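PDB 4LMI: SnoaL-like domain-containing protein from Kribbella flavida, which is of unknown function but is a putative ketosteroid isomerase with a SnoaL-like fold. Local coordinates for the interface of chains A and B. Numbering follows the deposited sequence. Chains: chain A/B, Uncharacterized protein.

The interface of chains A and B. Residues chain A 116-118, 122, 126, 128; chain B 41, 44, 46, 57, 61.
A:Arg122 meets B:Glu46 side-on in a two-bond salt bridge. A:Arg122 NE points almost straight (171° at H) at B:Glu46 OE1, 2.9 Å away, while A:Arg122 NH2 meets the syn lone pair of B:Glu46 OE2 (2.8 Å). The guanidinium and carboxylate planes lie 30° apart, and the arginine chain, extended from CG to NE, crosses the glutamate at about a right angle. From its own chain, the hydroxyl OG1 of B:Thr44 lies on the anti side of B:Glu46 OE2 (2.7 Å); its one hydrogen can point there or be shared with the carbonyl O of B:Leu41, the longer contact. Pointed at OE2, it would, with the arginine bonds to both oxygens, help hold the carboxylate against rotation.

The bent side chain of a second arginine, A:Arg128, brings NH2 within 2.8 Å of the backbone O of B:Thr44, a poorly aligned bond (118° at H). Here A:Arg128 pairs with B:Glu46 in an antiparallel beta bridge.

Carbon contacts flank the polar groups. Methyl CG2 of B:Thr44 sits over one face of the A:Tyr116 ring, 3.6 Å from its centroid. A:Pro118 CB lies over the face of the carboxylate, 3.5 Å from B:Glu46 CD, and A:Arg122 CD touches B:Phe57 CE1 (3.5 Å). A methionine in place of A:Arg122 would probably leave the B:Glu46 carboxylate without its cationic mate across the interface. In the two-fold dimer of the crystal, this patch and its twin hold each chain's C-terminal segment against its neighbour, and the dimer may be the working form.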
# COMPACT_ATOMS: atom_id res chain seq x y z
N TYR A 116 6.91 13.98 2.72
CA TYR A 116 7.60 14.62 3.85
C TYR A 116 9.09 14.77 3.58
O TYR A 116 9.63 14.17 2.64
CB TYR A 116 7.32 13.89 5.18
CG TYR A 116 7.83 12.46 5.30
CD1 TYR A 116 7.10 11.39 4.78
CD2 TYR A 116 9.02 12.18 5.97
CE1 TYR A 116 7.56 10.08 4.89
CE2 TYR A 116 9.49 10.87 6.10
CZ TYR A 116 8.76 9.83 5.56
OH TYR A 116 9.21 8.53 5.67
N GLU A 117 9.75 15.60 4.39
CA GLU A 117 11.21 15.74 4.33
C GLU A 117 11.88 14.62 5.13
O GLU A 117 11.48 14.34 6.26
CB GLU A 117 11.65 17.11 4.86
CG GLU A 117 11.54 18.24 3.83
CD GLU A 117 12.45 18.03 2.62
OE1 GLU A 117 13.62 17.62 2.80
OE2 GLU A 117 11.99 18.29 1.49
N PRO A 118 12.89 13.96 4.53
CA PRO A 118 13.55 12.84 5.21
C PRO A 118 14.38 13.29 6.42
O PRO A 118 14.96 14.38 6.38
CB PRO A 118 14.47 12.27 4.13
CG PRO A 118 14.77 13.43 3.25
CD PRO A 118 13.50 14.23 3.21
N ARG A 122 21.24 9.64 6.77
CA ARG A 122 21.41 8.66 5.70
C ARG A 122 21.75 9.29 4.35
O ARG A 122 21.66 8.63 3.31
CB ARG A 122 20.18 7.76 5.59
CG ARG A 122 18.92 8.48 5.13
CD ARG A 122 17.72 7.79 5.73
NE ARG A 122 16.45 8.27 5.20
CZ ARG A 122 15.29 8.14 5.84
NH1 ARG A 122 15.28 7.57 7.05
NH2 ARG A 122 14.17 8.58 5.31
N VAL A 126 21.72 7.56 0.54
CA VAL A 126 20.57 7.81 -0.32
C VAL A 126 20.89 8.75 -1.47
O VAL A 126 21.79 9.58 -1.39
CB VAL A 126 19.34 8.34 0.45
CG1 VAL A 126 18.95 7.38 1.57
CG2 VAL A 126 19.58 9.74 1.00
N ARG A 128 18.78 11.60 -3.66
CA ARG A 128 17.55 12.38 -3.69
C ARG A 128 17.04 12.43 -5.12
O ARG A 128 17.61 13.10 -5.97
CB ARG A 128 17.77 13.79 -3.13
CG ARG A 128 18.10 13.83 -1.64
CD ARG A 128 17.12 13.02 -0.79
NE ARG A 128 15.75 13.53 -0.87
CZ ARG A 128 15.28 14.52 -0.11
NH1 ARG A 128 16.06 15.12 0.78
NH2 ARG A 128 14.02 14.91 -0.25
N LEU B 41 11.76 5.34 -1.33
CA LEU B 41 10.81 5.96 -0.42
C LEU B 41 10.18 7.12 -1.18
O LEU B 41 10.70 8.24 -1.13
CB LEU B 41 11.53 6.49 0.82
CG LEU B 41 11.81 5.58 2.01
CD1 LEU B 41 12.89 6.19 2.89
CD2 LEU B 41 10.53 5.34 2.80
N THR B 44 9.59 10.76 0.28
CA THR B 44 10.75 11.60 0.58
C THR B 44 11.66 11.81 -0.62
O THR B 44 12.71 12.43 -0.50
CB THR B 44 11.62 10.97 1.69
OG1 THR B 44 12.06 9.67 1.26
CG2 THR B 44 10.86 10.84 2.99
N GLU B 46 13.59 9.57 -1.99
CA GLU B 46 14.86 8.91 -1.70
C GLU B 46 14.94 7.58 -2.42
O GLU B 46 13.93 6.87 -2.55
CB GLU B 46 15.03 8.67 -0.21
CG GLU B 46 15.39 9.90 0.59
CD GLU B 46 15.37 9.63 2.07
OE1 GLU B 46 16.41 9.84 2.72
OE2 GLU B 46 14.32 9.21 2.59
N PHE B 57 21.90 0.89 5.37
CA PHE B 57 20.77 1.76 5.73
C PHE B 57 19.94 1.13 6.85
O PHE B 57 19.60 1.79 7.83
CB PHE B 57 19.91 2.06 4.49
CG PHE B 57 18.52 2.58 4.80
CD1 PHE B 57 18.33 3.90 5.21
CD2 PHE B 57 17.41 1.77 4.63
CE1 PHE B 57 17.06 4.38 5.47
CE2 PHE B 57 16.13 2.25 4.88
CZ PHE B 57 15.96 3.56 5.31
N TYR B 61 20.11 2.22 11.13
CA TYR B 61 18.86 2.86 11.55
C TYR B 61 18.72 2.94 13.07
O TYR B 61 18.75 1.91 13.76
CB TYR B 61 17.64 2.19 10.93
CG TYR B 61 16.46 3.12 10.88
CD1 TYR B 61 15.59 3.23 11.97
CD2 TYR B 61 16.22 3.93 9.77
CE1 TYR B 61 14.51 4.10 11.94
CE2 TYR B 61 15.14 4.80 9.73
CZ TYR B 61 14.30 4.88 10.82
OH TYR B 61 13.23 5.74 10.79